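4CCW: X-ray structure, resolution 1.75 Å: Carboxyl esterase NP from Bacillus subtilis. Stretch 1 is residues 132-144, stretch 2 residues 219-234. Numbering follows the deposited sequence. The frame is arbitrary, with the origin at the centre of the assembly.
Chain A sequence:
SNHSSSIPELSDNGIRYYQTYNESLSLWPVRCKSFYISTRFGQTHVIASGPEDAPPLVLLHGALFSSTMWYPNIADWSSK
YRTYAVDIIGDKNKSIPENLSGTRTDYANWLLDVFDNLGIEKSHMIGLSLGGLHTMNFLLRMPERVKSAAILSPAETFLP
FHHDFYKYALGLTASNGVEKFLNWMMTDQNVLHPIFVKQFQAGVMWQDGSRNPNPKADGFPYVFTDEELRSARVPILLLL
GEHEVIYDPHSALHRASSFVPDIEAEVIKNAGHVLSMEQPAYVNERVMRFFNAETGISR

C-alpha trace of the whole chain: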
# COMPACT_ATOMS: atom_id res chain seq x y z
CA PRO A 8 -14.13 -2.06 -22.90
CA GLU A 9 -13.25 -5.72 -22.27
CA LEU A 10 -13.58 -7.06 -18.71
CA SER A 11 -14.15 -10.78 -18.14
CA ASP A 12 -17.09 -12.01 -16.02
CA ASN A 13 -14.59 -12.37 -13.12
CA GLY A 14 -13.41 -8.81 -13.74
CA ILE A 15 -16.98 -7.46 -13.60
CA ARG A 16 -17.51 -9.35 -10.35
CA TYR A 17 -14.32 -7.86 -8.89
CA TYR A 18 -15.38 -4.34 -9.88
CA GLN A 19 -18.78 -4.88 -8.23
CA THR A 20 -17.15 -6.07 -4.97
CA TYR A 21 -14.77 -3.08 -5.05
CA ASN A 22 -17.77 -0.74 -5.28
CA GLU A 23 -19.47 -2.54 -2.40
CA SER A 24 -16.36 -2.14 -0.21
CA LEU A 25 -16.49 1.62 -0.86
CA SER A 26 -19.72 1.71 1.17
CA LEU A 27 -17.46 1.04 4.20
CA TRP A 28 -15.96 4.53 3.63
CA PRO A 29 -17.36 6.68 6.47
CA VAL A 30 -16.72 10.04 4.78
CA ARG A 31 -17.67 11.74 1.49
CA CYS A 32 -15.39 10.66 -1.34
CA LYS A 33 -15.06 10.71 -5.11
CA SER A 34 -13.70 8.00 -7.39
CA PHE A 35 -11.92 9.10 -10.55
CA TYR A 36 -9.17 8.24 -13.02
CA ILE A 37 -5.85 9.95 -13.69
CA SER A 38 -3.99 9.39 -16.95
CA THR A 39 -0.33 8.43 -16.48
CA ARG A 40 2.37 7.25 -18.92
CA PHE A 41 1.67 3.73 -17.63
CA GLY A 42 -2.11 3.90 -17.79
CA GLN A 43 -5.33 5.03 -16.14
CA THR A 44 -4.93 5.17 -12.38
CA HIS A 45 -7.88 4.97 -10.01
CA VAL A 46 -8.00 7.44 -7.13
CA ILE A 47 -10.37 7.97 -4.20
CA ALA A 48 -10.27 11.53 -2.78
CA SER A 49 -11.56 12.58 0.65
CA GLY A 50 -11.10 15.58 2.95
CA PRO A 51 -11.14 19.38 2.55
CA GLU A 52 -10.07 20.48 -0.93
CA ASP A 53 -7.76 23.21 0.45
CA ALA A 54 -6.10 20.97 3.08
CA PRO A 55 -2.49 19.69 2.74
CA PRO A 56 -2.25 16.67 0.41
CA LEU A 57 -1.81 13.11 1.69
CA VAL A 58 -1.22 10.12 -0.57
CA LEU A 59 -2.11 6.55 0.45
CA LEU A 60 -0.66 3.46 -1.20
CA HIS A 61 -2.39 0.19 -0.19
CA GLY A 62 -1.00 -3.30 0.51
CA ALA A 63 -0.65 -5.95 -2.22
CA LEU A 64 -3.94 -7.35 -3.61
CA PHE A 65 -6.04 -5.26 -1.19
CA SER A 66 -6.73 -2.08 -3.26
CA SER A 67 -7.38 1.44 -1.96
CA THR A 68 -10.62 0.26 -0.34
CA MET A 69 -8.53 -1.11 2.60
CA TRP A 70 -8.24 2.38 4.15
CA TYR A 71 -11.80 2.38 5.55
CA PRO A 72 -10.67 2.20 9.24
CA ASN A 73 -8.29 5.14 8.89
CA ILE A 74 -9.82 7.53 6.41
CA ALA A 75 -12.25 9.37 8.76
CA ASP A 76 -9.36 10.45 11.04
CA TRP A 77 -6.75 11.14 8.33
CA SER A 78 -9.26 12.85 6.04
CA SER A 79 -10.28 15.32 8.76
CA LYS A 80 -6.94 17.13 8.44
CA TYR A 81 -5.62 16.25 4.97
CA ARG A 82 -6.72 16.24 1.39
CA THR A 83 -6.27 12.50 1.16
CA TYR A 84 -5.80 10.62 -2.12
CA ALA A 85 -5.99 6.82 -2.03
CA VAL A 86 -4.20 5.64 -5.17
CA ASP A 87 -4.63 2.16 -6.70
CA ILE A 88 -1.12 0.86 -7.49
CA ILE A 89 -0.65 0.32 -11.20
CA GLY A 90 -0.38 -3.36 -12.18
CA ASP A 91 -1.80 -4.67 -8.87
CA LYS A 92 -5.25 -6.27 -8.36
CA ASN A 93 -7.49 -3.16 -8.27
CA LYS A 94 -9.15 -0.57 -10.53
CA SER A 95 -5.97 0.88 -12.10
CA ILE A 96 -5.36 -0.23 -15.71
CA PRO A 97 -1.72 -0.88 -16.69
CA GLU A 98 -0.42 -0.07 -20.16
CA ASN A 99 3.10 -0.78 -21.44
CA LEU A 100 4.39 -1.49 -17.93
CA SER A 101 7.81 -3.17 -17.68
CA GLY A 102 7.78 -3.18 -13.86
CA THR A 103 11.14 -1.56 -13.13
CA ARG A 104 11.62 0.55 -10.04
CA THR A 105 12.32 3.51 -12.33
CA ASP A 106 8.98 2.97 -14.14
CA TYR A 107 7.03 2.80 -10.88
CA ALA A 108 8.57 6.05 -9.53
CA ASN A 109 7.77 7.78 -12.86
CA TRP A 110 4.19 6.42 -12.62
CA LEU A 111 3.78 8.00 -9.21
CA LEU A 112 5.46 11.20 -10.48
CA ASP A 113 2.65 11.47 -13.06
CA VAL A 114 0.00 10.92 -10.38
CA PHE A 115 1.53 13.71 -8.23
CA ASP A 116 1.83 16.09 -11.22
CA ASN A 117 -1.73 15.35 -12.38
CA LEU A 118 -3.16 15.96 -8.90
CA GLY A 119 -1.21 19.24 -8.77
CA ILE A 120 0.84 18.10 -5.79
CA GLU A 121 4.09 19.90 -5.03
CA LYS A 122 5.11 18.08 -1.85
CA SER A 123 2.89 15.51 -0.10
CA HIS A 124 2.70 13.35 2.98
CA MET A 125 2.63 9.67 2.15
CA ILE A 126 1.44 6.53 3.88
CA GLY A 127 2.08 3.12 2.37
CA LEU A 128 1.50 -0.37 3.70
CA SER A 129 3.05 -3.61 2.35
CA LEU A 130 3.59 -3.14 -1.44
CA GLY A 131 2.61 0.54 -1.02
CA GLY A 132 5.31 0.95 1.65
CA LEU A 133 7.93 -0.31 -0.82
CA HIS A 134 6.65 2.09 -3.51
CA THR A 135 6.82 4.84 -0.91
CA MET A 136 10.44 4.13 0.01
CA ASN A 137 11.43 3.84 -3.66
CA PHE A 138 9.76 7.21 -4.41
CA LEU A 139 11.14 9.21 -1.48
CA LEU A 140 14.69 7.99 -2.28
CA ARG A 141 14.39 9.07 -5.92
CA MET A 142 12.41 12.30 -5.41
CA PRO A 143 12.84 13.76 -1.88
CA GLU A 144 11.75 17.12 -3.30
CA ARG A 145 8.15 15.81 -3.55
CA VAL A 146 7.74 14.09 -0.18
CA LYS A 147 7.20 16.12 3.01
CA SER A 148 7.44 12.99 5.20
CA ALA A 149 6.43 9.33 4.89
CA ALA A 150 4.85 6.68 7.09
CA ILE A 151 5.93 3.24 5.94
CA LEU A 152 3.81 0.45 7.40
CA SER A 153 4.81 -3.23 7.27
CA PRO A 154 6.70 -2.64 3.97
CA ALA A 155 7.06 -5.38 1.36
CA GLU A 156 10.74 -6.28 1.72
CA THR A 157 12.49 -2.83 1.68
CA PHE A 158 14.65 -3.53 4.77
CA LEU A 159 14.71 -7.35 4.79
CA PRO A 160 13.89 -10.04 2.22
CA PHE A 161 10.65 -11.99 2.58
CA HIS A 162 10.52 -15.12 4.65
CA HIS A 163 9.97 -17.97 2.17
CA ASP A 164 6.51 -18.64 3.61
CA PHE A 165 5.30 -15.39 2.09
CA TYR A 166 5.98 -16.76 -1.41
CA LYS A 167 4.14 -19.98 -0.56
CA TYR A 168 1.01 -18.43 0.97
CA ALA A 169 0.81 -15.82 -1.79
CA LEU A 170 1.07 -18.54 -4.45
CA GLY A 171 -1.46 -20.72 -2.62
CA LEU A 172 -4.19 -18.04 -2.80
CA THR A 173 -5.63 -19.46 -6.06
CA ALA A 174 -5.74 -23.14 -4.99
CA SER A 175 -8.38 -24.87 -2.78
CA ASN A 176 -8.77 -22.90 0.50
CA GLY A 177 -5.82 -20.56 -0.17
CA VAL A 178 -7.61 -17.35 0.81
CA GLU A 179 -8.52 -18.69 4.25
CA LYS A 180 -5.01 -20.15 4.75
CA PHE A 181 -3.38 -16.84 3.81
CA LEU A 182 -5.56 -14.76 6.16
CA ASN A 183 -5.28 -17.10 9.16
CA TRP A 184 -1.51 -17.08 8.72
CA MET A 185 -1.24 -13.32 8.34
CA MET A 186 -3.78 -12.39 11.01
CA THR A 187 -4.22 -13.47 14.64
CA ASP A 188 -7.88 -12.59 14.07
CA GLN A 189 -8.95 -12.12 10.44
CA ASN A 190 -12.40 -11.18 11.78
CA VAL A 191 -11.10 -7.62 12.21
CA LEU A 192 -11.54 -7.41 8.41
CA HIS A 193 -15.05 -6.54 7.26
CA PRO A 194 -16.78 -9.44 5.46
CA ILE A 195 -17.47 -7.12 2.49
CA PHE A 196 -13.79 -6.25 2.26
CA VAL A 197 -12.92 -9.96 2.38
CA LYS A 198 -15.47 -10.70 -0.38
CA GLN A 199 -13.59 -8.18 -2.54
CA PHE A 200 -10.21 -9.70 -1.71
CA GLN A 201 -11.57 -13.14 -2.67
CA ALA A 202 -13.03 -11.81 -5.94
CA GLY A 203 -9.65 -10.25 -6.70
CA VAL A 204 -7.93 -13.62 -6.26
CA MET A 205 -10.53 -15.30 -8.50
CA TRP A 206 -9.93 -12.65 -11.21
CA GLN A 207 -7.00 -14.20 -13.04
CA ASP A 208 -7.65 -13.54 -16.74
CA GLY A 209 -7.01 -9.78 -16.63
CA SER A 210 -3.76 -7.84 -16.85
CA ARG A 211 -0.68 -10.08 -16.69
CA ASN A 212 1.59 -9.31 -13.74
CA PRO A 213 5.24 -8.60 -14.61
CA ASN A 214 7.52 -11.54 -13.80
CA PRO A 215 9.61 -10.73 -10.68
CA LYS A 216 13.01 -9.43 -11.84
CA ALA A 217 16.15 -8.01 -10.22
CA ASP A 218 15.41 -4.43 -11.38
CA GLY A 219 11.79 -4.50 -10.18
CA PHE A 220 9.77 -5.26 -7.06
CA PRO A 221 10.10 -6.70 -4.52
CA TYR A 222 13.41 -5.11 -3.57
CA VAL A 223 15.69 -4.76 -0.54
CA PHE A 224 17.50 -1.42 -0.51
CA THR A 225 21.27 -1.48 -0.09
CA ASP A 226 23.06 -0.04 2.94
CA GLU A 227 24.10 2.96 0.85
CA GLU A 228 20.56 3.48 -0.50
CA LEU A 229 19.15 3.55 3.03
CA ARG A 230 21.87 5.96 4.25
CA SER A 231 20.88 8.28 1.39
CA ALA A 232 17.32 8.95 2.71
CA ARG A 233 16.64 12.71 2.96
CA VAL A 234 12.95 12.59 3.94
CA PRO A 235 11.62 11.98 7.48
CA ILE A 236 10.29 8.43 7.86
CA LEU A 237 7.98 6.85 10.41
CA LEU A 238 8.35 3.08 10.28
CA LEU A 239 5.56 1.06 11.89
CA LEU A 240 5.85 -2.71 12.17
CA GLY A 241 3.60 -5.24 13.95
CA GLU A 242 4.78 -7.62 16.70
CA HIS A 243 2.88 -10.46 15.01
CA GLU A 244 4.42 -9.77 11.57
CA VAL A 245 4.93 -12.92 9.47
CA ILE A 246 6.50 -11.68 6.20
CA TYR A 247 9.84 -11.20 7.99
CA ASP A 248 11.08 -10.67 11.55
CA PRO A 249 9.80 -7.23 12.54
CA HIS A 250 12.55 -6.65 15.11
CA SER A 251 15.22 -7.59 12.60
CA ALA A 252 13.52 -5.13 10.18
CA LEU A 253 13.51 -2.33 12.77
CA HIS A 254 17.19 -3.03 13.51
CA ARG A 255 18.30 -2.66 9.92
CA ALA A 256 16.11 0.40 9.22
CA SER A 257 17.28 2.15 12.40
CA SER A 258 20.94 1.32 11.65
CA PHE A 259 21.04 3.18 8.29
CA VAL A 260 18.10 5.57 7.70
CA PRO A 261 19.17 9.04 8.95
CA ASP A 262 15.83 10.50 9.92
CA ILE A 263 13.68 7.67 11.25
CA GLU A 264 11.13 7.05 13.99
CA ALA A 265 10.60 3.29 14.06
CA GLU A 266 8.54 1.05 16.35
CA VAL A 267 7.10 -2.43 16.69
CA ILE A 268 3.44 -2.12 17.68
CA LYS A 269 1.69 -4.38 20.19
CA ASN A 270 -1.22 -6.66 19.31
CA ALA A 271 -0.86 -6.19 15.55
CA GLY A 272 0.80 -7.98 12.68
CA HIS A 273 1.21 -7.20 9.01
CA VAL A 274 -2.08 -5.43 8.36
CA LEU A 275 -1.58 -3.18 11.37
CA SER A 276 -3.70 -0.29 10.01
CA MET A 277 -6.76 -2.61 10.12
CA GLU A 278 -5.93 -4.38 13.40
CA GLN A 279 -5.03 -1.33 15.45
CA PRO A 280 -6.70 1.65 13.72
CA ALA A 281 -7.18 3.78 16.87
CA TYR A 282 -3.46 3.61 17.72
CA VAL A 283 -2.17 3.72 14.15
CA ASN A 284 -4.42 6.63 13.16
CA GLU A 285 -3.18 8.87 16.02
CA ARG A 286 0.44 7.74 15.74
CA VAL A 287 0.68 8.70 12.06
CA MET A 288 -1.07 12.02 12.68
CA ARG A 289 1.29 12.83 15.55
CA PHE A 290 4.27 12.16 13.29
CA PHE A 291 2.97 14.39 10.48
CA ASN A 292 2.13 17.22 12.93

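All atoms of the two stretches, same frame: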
# COMPACT_ATOMS: atom_id res chain seq x y z
N GLY A 132 4.18 0.48 0.84
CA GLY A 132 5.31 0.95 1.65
C GLY A 132 6.62 0.91 0.85
O GLY A 132 7.46 1.80 0.97
N LEU A 133 6.76 -0.13 0.03
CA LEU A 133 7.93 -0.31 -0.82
C LEU A 133 7.97 0.76 -1.91
O LEU A 133 9.02 1.40 -2.12
CB LEU A 133 7.94 -1.73 -1.42
CG LEU A 133 8.89 -2.09 -2.57
CD1 LEU A 133 10.35 -1.75 -2.27
CD2 LEU A 133 8.71 -3.59 -2.85
N HIS A 134 6.82 0.98 -2.57
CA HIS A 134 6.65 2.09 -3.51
C HIS A 134 7.00 3.40 -2.86
O HIS A 134 7.68 4.24 -3.45
CB HIS A 134 5.22 2.12 -4.05
CG HIS A 134 4.97 1.17 -5.19
ND1 HIS A 134 4.91 1.56 -6.47
CD2 HIS A 134 4.75 -0.21 -5.19
CE1 HIS A 134 4.68 0.50 -7.27
NE2 HIS A 134 4.57 -0.59 -6.48
N THR A 135 6.55 3.59 -1.63
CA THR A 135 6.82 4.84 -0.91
C THR A 135 8.31 5.04 -0.70
O THR A 135 8.83 6.13 -0.99
CB THR A 135 6.04 4.92 0.43
OG1 THR A 135 4.63 4.98 0.15
CG2 THR A 135 6.43 6.20 1.20
N MET A 136 9.01 4.02 -0.23
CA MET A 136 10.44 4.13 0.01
C MET A 136 11.17 4.40 -1.32
O MET A 136 12.04 5.26 -1.39
CB MET A 136 11.00 2.87 0.69
CG MET A 136 12.47 2.98 1.06
SD MET A 136 12.70 4.18 2.38
CE MET A 136 12.59 3.17 3.81
N ASN A 137 10.78 3.67 -2.36
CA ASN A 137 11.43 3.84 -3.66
C ASN A 137 11.27 5.29 -4.15
O ASN A 137 12.22 5.91 -4.68
CB ASN A 137 10.84 2.83 -4.67
CG ASN A 137 11.51 2.91 -6.04
OD1 ASN A 137 12.70 2.64 -6.19
ND2 ASN A 137 10.73 3.25 -7.05
N PHE A 138 10.08 5.86 -3.93
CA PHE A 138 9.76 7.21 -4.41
C PHE A 138 10.50 8.29 -3.63
O PHE A 138 11.07 9.23 -4.21
CB PHE A 138 8.25 7.45 -4.38
CG PHE A 138 7.81 8.74 -5.04
CD1 PHE A 138 7.79 8.87 -6.43
CD2 PHE A 138 7.39 9.82 -4.27
CE1 PHE A 138 7.37 10.04 -7.03
CE2 PHE A 138 6.97 11.00 -4.86
CZ PHE A 138 6.95 11.11 -6.25
N LEU A 139 10.49 8.19 -2.30
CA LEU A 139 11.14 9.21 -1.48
C LEU A 139 12.66 9.21 -1.69
O LEU A 139 13.29 10.26 -1.57
CB LEU A 139 10.75 9.08 0.00
CG LEU A 139 11.27 7.89 0.81
CD1 LEU A 139 12.62 8.22 1.44
CD2 LEU A 139 10.26 7.48 1.88
N LEU A 140 13.25 8.06 -2.01
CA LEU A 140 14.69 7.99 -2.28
C LEU A 140 15.03 8.64 -3.61
O LEU A 140 16.09 9.25 -3.75
CB LEU A 140 15.20 6.55 -2.25
CG LEU A 140 15.28 5.86 -0.88
CD1 LEU A 140 15.78 4.43 -1.05
CD2 LEU A 140 16.18 6.60 0.09
N ARG A 141 14.14 8.51 -4.59
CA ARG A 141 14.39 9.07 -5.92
C ARG A 141 14.02 10.55 -6.03
O ARG A 141 14.66 11.30 -6.77
CB ARG A 141 13.67 8.25 -7.00
CG ARG A 141 14.29 6.88 -7.24
CD ARG A 141 13.30 5.94 -7.91
NE ARG A 141 13.88 4.63 -8.17
CZ ARG A 141 14.63 4.33 -9.23
NH1 ARG A 141 14.92 5.26 -10.14
NH2 ARG A 141 15.11 3.11 -9.36
N MET A 142 13.00 10.96 -5.27
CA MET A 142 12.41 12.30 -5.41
C MET A 142 12.05 12.95 -4.07
O MET A 142 10.88 13.26 -3.83
CB MET A 142 11.17 12.21 -6.28
CG MET A 142 11.44 11.48 -7.58
SD MET A 142 10.30 11.96 -8.86
CE MET A 142 10.69 10.74 -10.11
N PRO A 143 13.06 13.18 -3.21
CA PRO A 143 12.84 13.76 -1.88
C PRO A 143 12.19 15.14 -1.92
O PRO A 143 11.62 15.60 -0.92
CB PRO A 143 14.26 13.86 -1.30
CG PRO A 143 15.16 13.87 -2.49
CD PRO A 143 14.49 12.98 -3.49
N GLU A 144 12.30 15.79 -3.08
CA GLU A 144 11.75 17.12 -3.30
C GLU A 144 10.21 17.15 -3.35
O GLU A 144 9.61 18.24 -3.36
CB GLU A 144 12.32 17.70 -4.60
CG GLU A 144 11.77 17.07 -5.88
CD GLU A 144 12.55 15.86 -6.38
OE1 GLU A 144 13.45 15.37 -5.66
OE2 GLU A 144 12.27 15.40 -7.51
N GLY A 219 13.17 -4.83 -10.50
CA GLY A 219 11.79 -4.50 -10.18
C GLY A 219 11.48 -4.63 -8.70
O GLY A 219 12.35 -4.37 -7.84
N PHE A 220 10.23 -4.98 -8.42
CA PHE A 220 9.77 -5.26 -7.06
C PHE A 220 9.44 -6.76 -6.94
O PHE A 220 9.02 -7.39 -7.93
CB PHE A 220 8.52 -4.42 -6.71
CG PHE A 220 8.77 -2.93 -6.54
CD1 PHE A 220 9.97 -2.44 -6.02
CD2 PHE A 220 7.78 -2.01 -6.90
CE1 PHE A 220 10.18 -1.07 -5.85
CE2 PHE A 220 7.99 -0.65 -6.74
CZ PHE A 220 9.18 -0.17 -6.21
N PRO A 221 9.65 -7.34 -5.76
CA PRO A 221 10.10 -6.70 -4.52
C PRO A 221 11.58 -6.39 -4.55
O PRO A 221 12.30 -6.89 -5.42
CB PRO A 221 9.80 -7.76 -3.46
CG PRO A 221 9.92 -9.04 -4.19
CD PRO A 221 9.33 -8.77 -5.54
N TYR A 222 12.03 -5.57 -3.60
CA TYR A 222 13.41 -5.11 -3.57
C TYR A 222 13.82 -4.82 -2.14
O TYR A 222 13.01 -4.38 -1.34
CB TYR A 222 13.59 -3.85 -4.45
CG TYR A 222 15.01 -3.31 -4.47
CD1 TYR A 222 16.06 -4.06 -5.01
CD2 TYR A 222 15.31 -2.05 -3.95
CE1 TYR A 222 17.36 -3.58 -5.04
CE2 TYR A 222 16.61 -1.56 -3.98
CZ TYR A 222 17.63 -2.33 -4.52
OH TYR A 222 18.92 -1.87 -4.53
N VAL A 223 15.08 -5.12 -1.82
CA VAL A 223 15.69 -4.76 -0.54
C VAL A 223 16.74 -3.70 -0.82
O VAL A 223 17.68 -3.93 -1.58
CB VAL A 223 16.34 -5.99 0.11
CG1 VAL A 223 17.13 -5.60 1.37
CG2 VAL A 223 15.24 -6.99 0.49
N PHE A 224 16.58 -2.52 -0.23
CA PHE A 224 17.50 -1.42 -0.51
C PHE A 224 18.87 -1.70 0.10
O PHE A 224 18.96 -2.28 1.18
CB PHE A 224 16.92 -0.09 0.00
CG PHE A 224 15.68 0.33 -0.73
CD1 PHE A 224 15.78 1.09 -1.90
CD2 PHE A 224 14.43 -0.09 -0.29
CE1 PHE A 224 14.63 1.45 -2.61
CE2 PHE A 224 13.28 0.25 -1.01
CZ PHE A 224 13.38 1.03 -2.16
N THR A 225 19.92 -1.29 -0.59
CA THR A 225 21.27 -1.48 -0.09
C THR A 225 21.54 -0.58 1.12
O THR A 225 20.78 0.36 1.41
CB THR A 225 22.33 -1.16 -1.16
OG1 THR A 225 22.30 0.25 -1.46
CG2 THR A 225 22.11 -2.00 -2.44
N ASP A 226 22.63 -0.87 1.82
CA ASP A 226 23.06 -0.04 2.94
C ASP A 226 23.19 1.42 2.50
O ASP A 226 22.66 2.33 3.17
CB ASP A 226 24.42 -0.52 3.46
CG ASP A 226 24.33 -1.84 4.21
OD1 ASP A 226 23.23 -2.41 4.32
OD2 ASP A 226 25.39 -2.31 4.69
N GLU A 227 23.87 1.62 1.37
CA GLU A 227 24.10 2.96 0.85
C GLU A 227 22.80 3.66 0.46
O GLU A 227 22.64 4.83 0.75
CB GLU A 227 25.11 2.93 -0.31
CG GLU A 227 26.57 2.81 0.13
CD GLU A 227 26.97 3.71 1.31
OE1 GLU A 227 26.99 4.95 1.18
OE2 GLU A 227 27.29 3.16 2.40
N GLU A 228 21.88 2.93 -0.17
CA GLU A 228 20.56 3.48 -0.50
C GLU A 228 19.80 3.97 0.73
O GLU A 228 19.25 5.07 0.73
CB GLU A 228 19.74 2.48 -1.32
CG GLU A 228 20.22 2.44 -2.76
CD GLU A 228 19.68 1.29 -3.59
OE1 GLU A 228 19.25 0.28 -3.01
OE2 GLU A 228 19.72 1.41 -4.83
N LEU A 229 19.80 3.16 1.79
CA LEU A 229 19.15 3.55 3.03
C LEU A 229 19.81 4.78 3.67
O LEU A 229 19.11 5.68 4.14
CB LEU A 229 19.12 2.37 4.02
CG LEU A 229 18.27 1.14 3.65
CD1 LEU A 229 18.35 0.13 4.80
CD2 LEU A 229 16.82 1.52 3.35
N ARG A 230 21.14 4.81 3.70
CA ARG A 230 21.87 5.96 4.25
C ARG A 230 21.55 7.26 3.51
O ARG A 230 21.71 8.36 4.06
CB ARG A 230 23.38 5.72 4.17
CG ARG A 230 23.90 4.78 5.23
CD ARG A 230 25.40 4.59 5.08
NE ARG A 230 25.95 4.00 6.29
CZ ARG A 230 26.56 2.82 6.35
NH1 ARG A 230 26.74 2.11 5.26
NH2 ARG A 230 27.01 2.38 7.52
N SER A 231 21.11 7.11 2.27
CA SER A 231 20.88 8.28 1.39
C SER A 231 19.53 8.98 1.62
O SER A 231 19.32 10.07 1.07
CB SER A 231 21.03 7.87 -0.08
OG SER A 231 19.84 7.32 -0.61
N ALA A 232 18.66 8.38 2.44
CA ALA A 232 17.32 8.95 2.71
C ALA A 232 17.41 10.38 3.21
O ALA A 232 18.17 10.67 4.14
CB ALA A 232 16.57 8.09 3.73
N ARG A 233 16.63 11.27 2.60
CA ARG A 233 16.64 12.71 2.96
C ARG A 233 15.23 13.23 3.31
O ARG A 233 14.97 14.43 3.31
CB ARG A 233 17.21 13.53 1.81
CG ARG A 233 18.72 13.40 1.62
CD ARG A 233 19.25 14.48 0.68
NE ARG A 233 19.05 14.14 -0.73
CZ ARG A 233 18.62 14.99 -1.66
NH1 ARG A 233 18.30 16.24 -1.34
NH2 ARG A 233 18.50 14.60 -2.92
N VAL A 234 14.33 12.30 3.60
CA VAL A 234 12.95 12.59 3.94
C VAL A 234 12.67 11.95 5.31
O VAL A 234 13.09 10.81 5.55
CB VAL A 234 12.00 11.99 2.85
CG1 VAL A 234 10.54 12.23 3.18
CG2 VAL A 234 12.30 12.58 1.48
O HOH W 1 15.66 10.78 -0.01
O HOH W 2 17.71 9.81 -1.62

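Residues 132-141 form the last turns of a helix that begins earlier in the chain, and Met142 is the first residue to leave helical geometry. Stretch 2 runs alongside as an extended segment, makes a short helix from Asp226, and continues as loop to Val234. Both chains advance in the same sense: Leu133 lies nearest Pro221, Asn137 nearest Phe224, Leu140 nearest Ala232 and Pro143 nearest Val234. Thr225 caps the short helix, its OG1 accepting from Glu228 N at 3.0 Å, while Glu228 OE1 accepts from Thr225 N, also at 3.0 Å, and from Tyr222 OH at 2.7 Å.

No direct hydrogen bond joins the stretches, so packing is chiefly apolar. Leu133 points toward stretch 2, and both its methyls pack on Phe220: CD2 lies 3.6 Å from Phe220 CD1, and CD1 lies 3.6 Å from Phe220 CE1 while also reaching Phe224 CE2 at 3.8 Å. Its CG sits over the Phe220 face, a CH-pi contact that suits an aliphatic carbon against a pi cloud. Phe220 turns its edge toward the face of His134, with ring planes at 63°, so weakly positive ring hydrogens meet pi electrons.

Phe224 is buried against the helix. Met136 CG covers one face, 3.5 Å from Phe224 CE2, and Leu140 CD1 approaches Phe224 CD1 at 3.4 Å. Leu140 CD2 reaches Ala232 CB at 4.0 Å; the small alanine accompanies a close backbone approach, with the two CA atoms 5.7 Å apart.

Beyond the helix, Pro143 CB meets Val234 CG2 at 3.6 Å, and Pro143 CG lies over the flat Arg233 guanidinium, 3.4 Å from NH2. Water supplies the polar links: one molecule donates to Leu139 O (2.9 Å) and accepts from Arg233 N (2.8 Å); another donates to Leu140 O (2.7 Å) and Ser231 O (3.1 Å).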